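Local atomic coordinates of glucokinase (PDB entry 6EDI), a protein that probably catalyses the ATP-dependent phosphorylation of D-glucose, as expected of a dimeric glucokinase, captured here in an open conformation. Residues L158-A162 / G215-I219; V208-V214 / L330-T334; C235-S241 / A272-A278; K249-L254 / F286-Y290; P343-M349 / R387-Q393. Numbering follows the deposited sequence.

Interaction 1 of 5, residues L158-A162 / G215-I219; sequences LEAGA and GSSLI
Leu158, Ala162 and Ser217 carry most of this contact between helix 157-170 and strand 214-222. Set the helical segment and the extended segment with their N-to-C directions 46° apart (signed crossing angle -46°) and only 7.3 Å between axes. Such closeness goes with the small residues between them. In register, the CA of Glu159 lies 5.7 Å from that of Ser217, and the CA of Ala162 lies 6.4 Å from that of Ile219. Ser217 points its CB at the helix in the p rotamer (chi1 54°), so that its OG donates a hydrogen bond to Leu158 O at 2.7 Å. That carbonyl also accepts the helical bond from Ala162 N at 3.0 Å. The same Ser217 OG lies 3.4 Å from Ala162 CB. Leu158, with chi1 off the usual wells at -110°, lays its side chain along the start of the strand: its CG is 3.5 Å from Ser216 N and 3.6 Å from Gly215 C. Any CB on Gly215 would collide with Leu158 CD2. At the far end Ile219, in rotamer mt, brings CG1 to 3.7 Å from Ala162 CB and CD1 to 3.2 Å from Ala162 O. Strand 214-222 belongs to one six-stranded sheet; strand 152-156, an outermost strand of a second, runs straight into this helix, so the packing couples the two sheets in the two-domain architecture of the actin-like ATPase clan.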
# COMPACT_ATOMS: atom_id res chain seq x y z
N LEU A 158 -10.32 8.61 -4.96
CA LEU A 158 -9.34 8.93 -3.91
C LEU A 158 -7.90 8.91 -4.41
O LEU A 158 -7.01 9.54 -3.82
CB LEU A 158 -9.51 8.00 -2.70
CG LEU A 158 -10.06 8.73 -1.50
CD1 LEU A 158 -9.12 9.85 -1.17
CD2 LEU A 158 -11.43 9.29 -1.85
N GLU A 159 -7.65 8.18 -5.49
CA GLU A 159 -6.33 8.18 -6.11
C GLU A 159 -6.11 9.56 -6.72
O GLU A 159 -5.08 10.21 -6.49
CB GLU A 159 -6.25 7.07 -7.16
CG GLU A 159 -4.97 7.04 -7.98
CD GLU A 159 -5.02 6.01 -9.08
OE1 GLU A 159 -6.12 5.44 -9.31
OE2 GLU A 159 -3.98 5.77 -9.73
N ALA A 160 -7.11 10.03 -7.46
CA ALA A 160 -7.03 11.36 -8.05
C ALA A 160 -6.92 12.43 -6.96
O ALA A 160 -6.20 13.39 -7.13
CB ALA A 160 -8.20 11.62 -8.99
N GLY A 161 -7.63 12.25 -5.85
CA GLY A 161 -7.58 13.23 -4.76
C GLY A 161 -6.19 13.36 -4.16
O GLY A 161 -5.69 14.47 -3.87
N ALA A 162 -5.56 12.21 -3.96
CA ALA A 162 -4.18 12.16 -3.48
C ALA A 162 -3.22 12.85 -4.44
O ALA A 162 -2.34 13.61 -4.01
CB ALA A 162 -3.77 10.73 -3.24
N GLY A 215 -13.06 7.08 1.87
CA GLY A 215 -12.04 6.78 0.88
C GLY A 215 -10.63 6.78 1.46
O GLY A 215 -10.37 7.38 2.51
N SER A 216 -9.72 6.10 0.76
CA SER A 216 -8.32 6.05 1.15
C SER A 216 -7.42 5.82 -0.05
O SER A 216 -7.83 5.25 -1.07
CB SER A 216 -8.10 4.94 2.15
OG SER A 216 -8.55 3.74 1.58
N SER A 217 -6.17 6.26 0.07
CA SER A 217 -5.16 6.10 -0.97
C SER A 217 -3.81 6.47 -0.38
O SER A 217 -3.71 7.11 0.68
CB SER A 217 -5.47 6.97 -2.20
OG SER A 217 -5.65 8.33 -1.84
N LEU A 218 -2.74 6.05 -1.05
CA LEU A 218 -1.42 6.31 -0.51
C LEU A 218 -0.56 6.94 -1.57
O LEU A 218 -0.43 6.40 -2.68
CB LEU A 218 -0.78 5.02 -0.00
CG LEU A 218 0.67 5.12 0.48
CD1 LEU A 218 0.74 5.61 1.93
CD2 LEU A 218 1.43 3.82 0.26
N ILE A 219 0.03 8.09 -1.24
CA ILE A 219 1.04 8.67 -2.10
C ILE A 219 2.36 8.06 -1.63
O ILE A 219 2.83 8.32 -0.52
CB ILE A 219 1.13 10.20 -1.99
CG1 ILE A 219 -0.26 10.85 -2.10
CG2 ILE A 219 2.07 10.75 -3.08
CD1 ILE A 219 -0.24 12.35 -1.97

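Interaction 2 of 5, residues V208-V214 / L330-T334; sequences VAPGTGV and LIGLT
This is a purely apolar helix-on-sheet contact, buried in the core where helix 317-341 covers one face of the sheet that contains strands 205-210 and 214-222. The strand residues 208-210 and the helical segment 330-334 run nearly antiparallel, at 160°, with axes 10.5 Å apart, a spacing that leaves room for one layer of interlocking side chains. CA atoms of Val208 and Thr334 are 8.0 Å apart, as are those of Pro210 and Leu330. Val208, Pro210 and Val214 all point at the helix, while Ala209 points away. Val208 and Val214 both have chi1 near 180°. Leu330 and Leu333, both in rotamer tp, meet them from the helix: Leu330 CD1 sits 3.7 Å from Val208 CG1, Leu330 CD2 4.0 Å from Pro210 CG, and Leu333 CD2 4.1 Å from Val214 CG1 and 4.3 Å from Val208 CG1. Thr334 turns its OG1 back to Ile331 O in a very short 2.5 Å hydrogen bond. Beyond Pro210 the chain reverses through Gly211-Gly213, out of reach of the helix; a glycine-rich turn between strands 205-210 and 214-222 is, in relatives of the clan, a phosphate-binding loop. Leu330 also touches Leu348 on strand 345-348, Thr334 reaches Phe390 on strand 389-393, and Ile331 and Thr334 meet Leu373, so helix 317-341 packs against the sheet and against helix 363-373 at once.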
# COMPACT_ATOMS: atom_id res chain seq x y z
N VAL A 208 -6.87 9.83 3.81
CA VAL A 208 -8.19 9.30 4.17
C VAL A 208 -9.23 10.42 3.99
O VAL A 208 -8.92 11.57 4.28
CB VAL A 208 -8.18 8.79 5.62
CG1 VAL A 208 -9.58 8.42 6.07
CG2 VAL A 208 -7.29 7.58 5.72
N ALA A 209 -10.42 10.09 3.49
CA ALA A 209 -11.46 11.11 3.23
C ALA A 209 -12.83 10.62 3.65
O ALA A 209 -13.49 9.87 2.93
CB ALA A 209 -11.48 11.48 1.77
N PRO A 210 -13.28 11.06 4.83
CA PRO A 210 -14.61 10.59 5.25
C PRO A 210 -15.73 11.36 4.57
O PRO A 210 -15.53 12.50 4.17
CB PRO A 210 -14.61 10.85 6.76
CG PRO A 210 -13.59 11.94 6.98
CD PRO A 210 -12.56 11.77 5.90
N GLY A 211 -16.88 10.71 4.45
CA GLY A 211 -18.06 11.28 3.83
C GLY A 211 -19.18 10.26 3.86
O GLY A 211 -19.43 9.65 4.90
N THR A 212 -19.83 10.04 2.72
CA THR A 212 -20.78 8.93 2.58
C THR A 212 -20.08 7.61 2.91
O THR A 212 -20.59 6.81 3.70
CB THR A 212 -21.38 8.89 1.15
OG1 THR A 212 -22.59 9.66 1.12
CG2 THR A 212 -21.69 7.45 0.72
N GLY A 213 -18.93 7.40 2.29
CA GLY A 213 -18.08 6.28 2.63
C GLY A 213 -16.79 6.88 3.16
O GLY A 213 -16.72 8.08 3.40
N VAL A 214 -15.78 6.05 3.34
CA VAL A 214 -14.49 6.57 3.75
C VAL A 214 -13.48 6.14 2.71
O VAL A 214 -13.10 4.96 2.64
CB VAL A 214 -14.09 6.11 5.18
CG1 VAL A 214 -12.69 6.62 5.54
CG2 VAL A 214 -15.09 6.62 6.18
N LEU A 330 -12.41 7.48 13.31
CA LEU A 330 -11.67 7.82 12.10
C LEU A 330 -10.17 7.76 12.41
O LEU A 330 -9.39 7.17 11.66
CB LEU A 330 -12.05 9.21 11.60
CG LEU A 330 -11.18 9.66 10.41
CD1 LEU A 330 -11.54 8.82 9.18
CD2 LEU A 330 -11.34 11.15 10.13
N ILE A 331 -9.77 8.36 13.53
CA ILE A 331 -8.37 8.34 13.94
C ILE A 331 -7.92 6.91 14.28
O ILE A 331 -6.78 6.51 13.99
CB ILE A 331 -8.11 9.34 15.11
CG1 ILE A 331 -8.24 10.78 14.60
CG2 ILE A 331 -6.73 9.12 15.71
CD1 ILE A 331 -7.19 11.14 13.56
N GLY A 332 -8.82 6.12 14.87
CA GLY A 332 -8.54 4.71 15.13
C GLY A 332 -8.16 3.95 13.87
O GLY A 332 -7.23 3.13 13.87
N LEU A 333 -8.89 4.22 12.78
CA LEU A 333 -8.55 3.66 11.47
C LEU A 333 -7.16 4.14 11.07
O LEU A 333 -6.34 3.34 10.62
CB LEU A 333 -9.56 4.08 10.39
CG LEU A 333 -9.12 3.89 8.94
CD1 LEU A 333 -8.96 2.43 8.54
CD2 LEU A 333 -10.08 4.58 7.99
N THR A 334 -6.90 5.44 11.24
CA THR A 334 -5.57 5.96 10.90
C THR A 334 -4.46 5.39 11.77
O THR A 334 -3.30 5.39 11.38
CB THR A 334 -5.48 7.49 10.95
OG1 THR A 334 -5.63 7.94 12.31
CG2 THR A 334 -6.55 8.12 10.07

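Interaction 3 of 5, residues C235-S241 / A272-A278; sequences CGSLSMS and APIWEAA
Cys235 opens a short 3-10 turn, closed by Leu238 N bonding back to Cys235 O at 3.1 Å. Gly236, its CA 4.5 Å from that of Glu276, accepts Glu276 N on its O at 2.8 Å. Ser237 OG holds water 1 at 2.7 Å, and that water gives a weak bond to Glu276 OE1 at 3.4 Å; Glu276 OE2 accepts a hydrogen bond from Val214 N. From Leu238 to Ser241 the backbone angles are polyproline II-like, phi -57° to -72° and psi 138° to 152°. Leu238 O takes Trp275 N at 2.8 Å, and Leu238 CG packs 3.6 Å from Trp275 CD1. Ser239 forms a single bridge with Ile274, CA atoms 4.2 Å apart; water 2 joins Ser239 OG (2.7 Å) to Ala272 O (3.0 Å). Met240 N donates to Pro273 O at 2.9 Å, while Met240 CA lies over the Trp275 pyrrole ring, 3.8 Å from the centroid. Met240 is in rotamer mtp, and Met240 SD reaches Pro273 CG (3.8 Å) and Ala278 CB (3.9 Å), with an oblique Met-aromatic contact to Trp275. Water 3 bridges Ser241 OG (2.8 Å) and Trp275 NE1 (3.1 Å); Ser241 OG also hydrogen-bonds Glu336 of its own chain. Glu336 of the second subunit bonds Ser239 OG, and Met240 makes backbone bonds across as well. Two loops laced together by backbone bonds around a buried tryptophan thus form part of the dimer interface.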
# COMPACT_ATOMS: atom_id res chain seq x y z
N CYS A 235 -8.94 0.98 2.59
CA CYS A 235 -8.68 0.94 4.02
C CYS A 235 -9.93 1.17 4.87
O CYS A 235 -10.02 0.68 5.99
CB CYS A 235 -7.57 1.94 4.40
SG CYS A 235 -5.93 1.54 3.70
N GLY A 236 -10.90 1.90 4.32
CA GLY A 236 -12.18 2.07 5.01
C GLY A 236 -12.88 0.73 5.20
O GLY A 236 -13.74 0.60 6.07
N SER A 237 -12.49 -0.25 4.39
CA SER A 237 -13.14 -1.57 4.39
C SER A 237 -12.37 -2.60 5.21
O SER A 237 -12.71 -3.79 5.22
CB SER A 237 -13.35 -2.08 2.96
OG SER A 237 -14.22 -1.23 2.25
N LEU A 238 -11.34 -2.13 5.90
CA LEU A 238 -10.65 -2.94 6.89
C LEU A 238 -11.57 -3.11 8.10
O LEU A 238 -12.25 -2.16 8.53
CB LEU A 238 -9.32 -2.28 7.25
CG LEU A 238 -8.55 -2.45 8.55
CD1 LEU A 238 -7.90 -3.81 8.68
CD2 LEU A 238 -7.49 -1.34 8.65
N SER A 239 -11.63 -4.32 8.64
CA SER A 239 -12.39 -4.58 9.87
C SER A 239 -11.92 -3.70 11.03
O SER A 239 -10.73 -3.43 11.16
CB SER A 239 -12.25 -6.04 10.29
OG SER A 239 -12.61 -6.90 9.24
N MET A 240 -12.86 -3.26 11.88
CA MET A 240 -12.47 -2.56 13.10
C MET A 240 -11.58 -3.44 13.98
O MET A 240 -11.69 -4.66 13.98
CB MET A 240 -13.70 -2.09 13.89
CG MET A 240 -14.46 -0.98 13.20
SD MET A 240 -15.81 -0.34 14.19
CE MET A 240 -14.91 0.62 15.41
N SER A 241 -10.68 -2.79 14.71
CA SER A 241 -9.71 -3.46 15.55
C SER A 241 -10.38 -4.07 16.78
O SER A 241 -11.41 -3.59 17.24
CB SER A 241 -8.63 -2.48 16.00
OG SER A 241 -7.85 -2.04 14.90
N ALA A 272 -17.04 -8.49 12.59
CA ALA A 272 -16.57 -7.11 12.77
C ALA A 272 -17.12 -6.18 11.70
O ALA A 272 -17.23 -6.58 10.53
CB ALA A 272 -15.06 -7.05 12.78
N PRO A 273 -17.52 -4.96 12.08
CA PRO A 273 -17.96 -4.04 11.03
C PRO A 273 -16.72 -3.37 10.47
O PRO A 273 -15.69 -3.42 11.14
CB PRO A 273 -18.83 -3.03 11.79
CG PRO A 273 -18.27 -3.01 13.19
CD PRO A 273 -17.63 -4.38 13.43
N ILE A 274 -16.80 -2.76 9.30
CA ILE A 274 -15.62 -2.12 8.73
C ILE A 274 -15.43 -0.73 9.34
O ILE A 274 -16.39 -0.12 9.83
CB ILE A 274 -15.68 -2.08 7.21
CG1 ILE A 274 -16.85 -1.22 6.71
CG2 ILE A 274 -15.86 -3.48 6.66
CD1 ILE A 274 -16.95 -1.19 5.18
N TRP A 275 -14.19 -0.24 9.35
CA TRP A 275 -13.88 1.07 9.93
C TRP A 275 -14.75 2.17 9.36
O TRP A 275 -15.13 3.11 10.06
CB TRP A 275 -12.42 1.44 9.70
CG TRP A 275 -11.47 0.86 10.69
CD1 TRP A 275 -10.59 -0.16 10.47
CD2 TRP A 275 -11.30 1.26 12.06
NE1 TRP A 275 -9.88 -0.41 11.62
CE2 TRP A 275 -10.28 0.44 12.61
CE3 TRP A 275 -11.89 2.23 12.88
CZ2 TRP A 275 -9.85 0.56 13.94
CZ3 TRP A 275 -11.46 2.35 14.20
CH2 TRP A 275 -10.45 1.52 14.72
N GLU A 276 -15.05 2.06 8.06
CA GLU A 276 -15.88 3.05 7.37
C GLU A 276 -17.22 3.24 8.08
O GLU A 276 -17.73 4.36 8.18
CB GLU A 276 -16.13 2.60 5.93
CG GLU A 276 -17.32 3.26 5.23
CD GLU A 276 -17.44 2.83 3.79
OE1 GLU A 276 -18.22 1.90 3.50
OE2 GLU A 276 -16.76 3.43 2.93
N ALA A 277 -17.78 2.15 8.58
CA ALA A 277 -19.10 2.19 9.20
C ALA A 277 -19.12 3.00 10.50
O ALA A 277 -20.17 3.43 10.93
CB ALA A 277 -19.62 0.78 9.42
N ALA A 278 -17.96 3.20 11.12
CA ALA A 278 -17.86 3.99 12.34
C ALA A 278 -17.35 5.40 12.10
O ALA A 278 -17.12 6.14 13.05
CB ALA A 278 -16.96 3.28 13.37
O HOH W 1 -16.72 -0.52 1.66
O HOH W 2 -15.03 -8.15 9.27
O HOH W 3 -8.12 -2.83 12.23

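Interaction 4 of 5, residues K249-L254 / F286-Y290; sequences KYVQAL and FNYAY
Aromatic packing dominates this crossing of helices 245-259 and 281-292. The short axes approach to 11.6 Å at 120°, with CA atoms 7.8 Å apart for Leu254 and Phe286 and 8.3 Å for Tyr250 and Tyr290. Tyr250, Phe286 and Tyr290 all have chi1 near 180°. The edge of Tyr250 meets the face of Tyr290 in a T-shaped pair, centroids 5.2 Å apart and planes at 78°, whereas Tyr250 and Phe286 meet obliquely, at 5.8 Å and 53°. Among aliphatic contacts, Ala253 CB touches both Phe286 CZ and Tyr290 CE1 at 3.8 Å, and Leu254 CD1 lies over the Phe286 face, 4.1 Å from CD2. The polar part is compact: Tyr250 OH donates to Asn287 OD1 at 2.5 Å, and water 4 bridges Tyr250 OH and Asn287 ND2, 2.8 Å from each. Asn287 ND2 also bonds Ala322 O, tying the pair to helix 317-341. What results is an aromatic cluster welding two steeply crossed helices near the periphery of the subunit.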
# COMPACT_ATOMS: atom_id res chain seq x y z
N LYS A 249 -18.37 -2.84 23.37
CA LYS A 249 -19.83 -2.78 23.36
C LYS A 249 -20.30 -1.98 22.15
O LYS A 249 -21.27 -2.34 21.50
CB LYS A 249 -20.37 -2.15 24.66
CG LYS A 249 -20.14 -2.98 25.93
CD LYS A 249 -20.59 -4.44 25.77
CE LYS A 249 -20.76 -5.14 27.12
NZ LYS A 249 -22.01 -4.72 27.84
N TYR A 250 -19.58 -0.90 21.84
CA TYR A 250 -19.89 -0.08 20.67
C TYR A 250 -19.69 -0.83 19.36
O TYR A 250 -20.57 -0.79 18.48
CB TYR A 250 -19.10 1.23 20.64
CG TYR A 250 -19.32 1.98 19.33
CD1 TYR A 250 -20.51 2.66 19.08
CD2 TYR A 250 -18.36 1.96 18.33
CE1 TYR A 250 -20.73 3.33 17.87
CE2 TYR A 250 -18.56 2.64 17.12
CZ TYR A 250 -19.74 3.32 16.90
OH TYR A 250 -19.92 3.97 15.70
N VAL A 251 -18.55 -1.51 19.22
CA VAL A 251 -18.30 -2.25 17.99
C VAL A 251 -19.38 -3.31 17.84
O VAL A 251 -19.90 -3.54 16.74
CB VAL A 251 -16.90 -2.90 17.97
CG1 VAL A 251 -16.70 -3.66 16.67
CG2 VAL A 251 -15.79 -1.84 18.16
N GLN A 252 -19.71 -3.96 18.95
CA GLN A 252 -20.77 -4.96 18.97
C GLN A 252 -22.09 -4.38 18.45
O GLN A 252 -22.78 -4.99 17.61
CB GLN A 252 -20.99 -5.49 20.38
CG GLN A 252 -22.06 -6.58 20.45
CD GLN A 252 -21.74 -7.77 19.56
OE1 GLN A 252 -21.01 -8.69 19.97
NE2 GLN A 252 -22.26 -7.77 18.35
N ALA A 253 -22.46 -3.22 18.98
CA ALA A 253 -23.73 -2.61 18.59
C ALA A 253 -23.69 -2.21 17.12
O ALA A 253 -24.69 -2.34 16.41
CB ALA A 253 -24.06 -1.42 19.48
N LEU A 254 -22.54 -1.71 16.68
CA LEU A 254 -22.39 -1.30 15.28
C LEU A 254 -22.54 -2.51 14.35
O LEU A 254 -23.23 -2.44 13.34
CB LEU A 254 -21.03 -0.60 15.05
CG LEU A 254 -20.79 -0.10 13.62
CD1 LEU A 254 -21.90 0.89 13.24
CD2 LEU A 254 -19.41 0.53 13.45
N PHE A 286 -25.78 6.71 13.46
CA PHE A 286 -25.84 5.66 14.46
C PHE A 286 -25.29 6.14 15.79
O PHE A 286 -25.83 5.82 16.86
CB PHE A 286 -25.06 4.42 14.00
CG PHE A 286 -25.00 3.35 15.04
CD1 PHE A 286 -26.05 2.46 15.20
CD2 PHE A 286 -23.89 3.24 15.88
CE1 PHE A 286 -26.01 1.46 16.17
CE2 PHE A 286 -23.83 2.25 16.85
CZ PHE A 286 -24.89 1.36 17.00
N ASN A 287 -24.19 6.88 15.73
CA ASN A 287 -23.57 7.41 16.93
C ASN A 287 -24.52 8.27 17.74
O ASN A 287 -24.54 8.22 18.98
CB ASN A 287 -22.30 8.17 16.58
CG ASN A 287 -21.13 7.23 16.34
OD1 ASN A 287 -21.31 6.01 16.32
ND2 ASN A 287 -19.94 7.80 16.15
N TYR A 288 -25.33 9.05 17.04
CA TYR A 288 -26.28 9.93 17.70
C TYR A 288 -27.30 9.14 18.51
O TYR A 288 -27.50 9.40 19.69
CB TYR A 288 -26.99 10.82 16.68
CG TYR A 288 -27.86 11.87 17.34
CD1 TYR A 288 -27.30 12.90 18.09
CD2 TYR A 288 -29.24 11.82 17.23
CE1 TYR A 288 -28.09 13.86 18.70
CE2 TYR A 288 -30.04 12.78 17.83
CZ TYR A 288 -29.46 13.80 18.56
OH TYR A 288 -30.27 14.75 19.17
N ALA A 289 -27.94 8.18 17.86
CA ALA A 289 -28.85 7.28 18.55
C ALA A 289 -28.14 6.63 19.73
O ALA A 289 -28.62 6.70 20.87
CB ALA A 289 -29.39 6.23 17.60
N TYR A 290 -26.98 6.03 19.47
CA TYR A 290 -26.22 5.32 20.49
C TYR A 290 -25.95 6.19 21.72
O TYR A 290 -25.95 5.70 22.84
CB TYR A 290 -24.92 4.77 19.89
CG TYR A 290 -24.13 3.83 20.81
CD1 TYR A 290 -24.45 2.48 20.90
CD2 TYR A 290 -23.06 4.30 21.56
CE1 TYR A 290 -23.73 1.63 21.72
CE2 TYR A 290 -22.33 3.46 22.38
CZ TYR A 290 -22.68 2.13 22.46
OH TYR A 290 -21.96 1.29 23.27
O HOH W 4 -17.89 5.92 15.75

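Interaction 5 of 5, residues P343-M349 / R387-Q393; sequences PLTCVLM and RTTFLRQ
Phe390 lays its ring face over Cys346 in the adjacent strand: Cys346 CB is 3.7 Å from the ring centroid, nearly on the normal, a CH-pi contact, and SG is 4.0 Å from it, a sulfur-aromatic one. Leu348 CD1 adds 3.8 Å packing on Phe390 CD2. Beneath runs a parallel ladder pairing Thr345-Thr389, Cys346-Phe390, Val347-Leu391 and Leu348-Arg392, with axes 4.6 Å apart and crossing at -21°. Its bonds are Leu344 O to Thr389 N (3.0 Å), Cys346 N to Thr389 O, Cys346 O to Leu391 N and Leu348 N to Leu391 O (each 2.8 Å), and Leu348 O to Gln393 N (2.9 Å). Thr388 OG1, chi1 -60°, ties down Pro343 O at 2.7 Å. On the other face Val347 CG2 meets Leu391 CB at 4.2 Å. Helices fill the connection between these parallel neighbours, a beta-alpha-beta crossover; after strands 205-210, 214-222 and 227-233, these two complete the 3-2-1-4-5 order of a ribonuclease H-like fold.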
# COMPACT_ATOMS: atom_id res chain seq x y z
N PRO A 343 3.86 6.35 7.36
CA PRO A 343 3.91 7.51 6.48
C PRO A 343 4.59 8.70 7.14
O PRO A 343 4.55 8.83 8.36
CB PRO A 343 2.41 7.82 6.22
CG PRO A 343 1.71 7.33 7.46
CD PRO A 343 2.50 6.09 7.88
N LEU A 344 5.20 9.55 6.33
CA LEU A 344 5.71 10.84 6.80
C LEU A 344 4.54 11.71 7.25
O LEU A 344 4.58 12.39 8.28
CB LEU A 344 6.48 11.55 5.67
CG LEU A 344 7.18 12.88 5.97
CD1 LEU A 344 8.04 12.77 7.23
CD2 LEU A 344 7.99 13.39 4.76
N THR A 345 3.48 11.67 6.45
CA THR A 345 2.30 12.48 6.72
C THR A 345 1.05 11.65 6.58
O THR A 345 1.01 10.63 5.88
CB THR A 345 2.20 13.68 5.77
OG1 THR A 345 2.10 13.20 4.42
CG2 THR A 345 3.41 14.61 5.91
N CYS A 346 0.00 12.09 7.26
CA CYS A 346 -1.31 11.52 7.04
C CYS A 346 -2.25 12.70 6.87
O CYS A 346 -2.22 13.63 7.68
CB CYS A 346 -1.75 10.67 8.22
SG CYS A 346 -3.45 10.11 8.11
N VAL A 347 -3.05 12.65 5.82
CA VAL A 347 -3.95 13.75 5.48
C VAL A 347 -5.40 13.33 5.63
O VAL A 347 -5.84 12.32 5.07
CB VAL A 347 -3.73 14.21 4.04
CG1 VAL A 347 -4.87 15.15 3.61
CG2 VAL A 347 -2.37 14.90 3.90
N LEU A 348 -6.17 14.13 6.37
CA LEU A 348 -7.60 13.90 6.50
C LEU A 348 -8.28 14.94 5.63
O LEU A 348 -8.07 16.14 5.83
CB LEU A 348 -8.04 14.05 7.96
CG LEU A 348 -7.79 12.93 8.98
CD1 LEU A 348 -6.33 12.59 9.08
CD2 LEU A 348 -8.35 13.31 10.37
N MET A 349 -9.06 14.50 4.66
CA MET A 349 -9.61 15.45 3.69
C MET A 349 -11.04 15.17 3.25
O MET A 349 -11.71 14.27 3.77
CB MET A 349 -8.66 15.56 2.49
CG MET A 349 -8.72 14.40 1.50
SD MET A 349 -7.46 14.61 0.22
CE MET A 349 -8.18 13.76 -1.17
N ARG A 387 5.50 9.29 14.86
CA ARG A 387 6.46 9.80 13.87
C ARG A 387 5.77 10.62 12.79
O ARG A 387 6.40 11.44 12.12
CB ARG A 387 7.21 8.65 13.21
CG ARG A 387 8.00 7.78 14.18
CD ARG A 387 8.66 6.63 13.43
NE ARG A 387 9.47 5.77 14.29
CZ ARG A 387 10.22 4.77 13.84
NH1 ARG A 387 10.26 4.52 12.54
NH2 ARG A 387 10.93 4.03 14.68
N THR A 388 4.46 10.39 12.64
CA THR A 388 3.69 10.91 11.51
C THR A 388 3.05 12.28 11.78
O THR A 388 2.39 12.48 12.81
CB THR A 388 2.61 9.89 11.07
OG1 THR A 388 3.26 8.67 10.67
CG2 THR A 388 1.78 10.43 9.91
N THR A 389 3.24 13.20 10.85
CA THR A 389 2.62 14.52 10.89
C THR A 389 1.22 14.41 10.30
O THR A 389 1.06 13.91 9.18
CB THR A 389 3.47 15.52 10.07
OG1 THR A 389 4.74 15.69 10.70
CG2 THR A 389 2.78 16.87 9.94
N PHE A 390 0.20 14.83 11.05
CA PHE A 390 -1.18 14.79 10.56
C PHE A 390 -1.64 16.15 10.08
O PHE A 390 -1.34 17.17 10.71
CB PHE A 390 -2.16 14.29 11.63
CG PHE A 390 -2.29 12.79 11.70
CD1 PHE A 390 -1.17 11.99 11.93
CD2 PHE A 390 -3.52 12.19 11.54
CE1 PHE A 390 -1.30 10.61 11.99
CE2 PHE A 390 -3.67 10.82 11.60
CZ PHE A 390 -2.56 10.02 11.82
N LEU A 391 -2.34 16.14 8.95
CA LEU A 391 -2.87 17.36 8.34
C LEU A 391 -4.37 17.20 8.09
O LEU A 391 -4.87 16.09 7.95
CB LEU A 391 -2.16 17.65 7.01
CG LEU A 391 -0.63 17.74 6.96
CD1 LEU A 391 -0.21 18.07 5.53
CD2 LEU A 391 -0.10 18.79 7.93
N ARG A 392 -5.06 18.34 7.99
CA ARG A 392 -6.50 18.44 7.82
C ARG A 392 -6.82 19.40 6.70
O ARG A 392 -6.31 20.52 6.72
CB ARG A 392 -7.06 19.11 9.05
CG ARG A 392 -7.92 18.31 9.91
CD ARG A 392 -8.17 19.18 11.11
NE ARG A 392 -8.83 20.40 10.68
CZ ARG A 392 -8.63 21.59 11.23
NH1 ARG A 392 -7.80 21.71 12.24
NH2 ARG A 392 -9.28 22.64 10.76
N GLN A 393 -7.68 19.02 5.77
CA GLN A 393 -8.14 19.98 4.76
C GLN A 393 -9.02 21.06 5.39
O GLN A 393 -9.91 20.76 6.18
CB GLN A 393 -8.93 19.27 3.65
CG GLN A 393 -9.11 20.16 2.43
CD GLN A 393 -9.85 19.49 1.30
OE1 GLN A 393 -10.09 18.28 1.32
NE2 GLN A 393 -10.25 20.30 0.30
O HOH W 5 6.42 13.52 10.24

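How the interactions relate
Interactions 1, 2 and 5 share one six-stranded mixed sheet. Interactions 1 and 5 each lie 12 to 13 Å from interaction 2, centre to centre, and strand 205-210 hydrogen-bonds to strands 214-222 and 345-348 on its two sides. Helix 157-170 and helix 317-341 pack on the sheet in interactions 1 and 2. Interactions 3 and 4 fall within the chain between the two segments of interaction 2, an excursion leading outward from the sheet. The centres of interactions 2 and 3 are 9 Å apart, those of interactions 3 and 4 13 Å, and those of interactions 1 and 4 28 Å. Glu276 OE2 links interaction 3 to interaction 2 through Val214 N. Both outlying contacts touch the second subunit, so the excursion connects the domain core to the dimer interface.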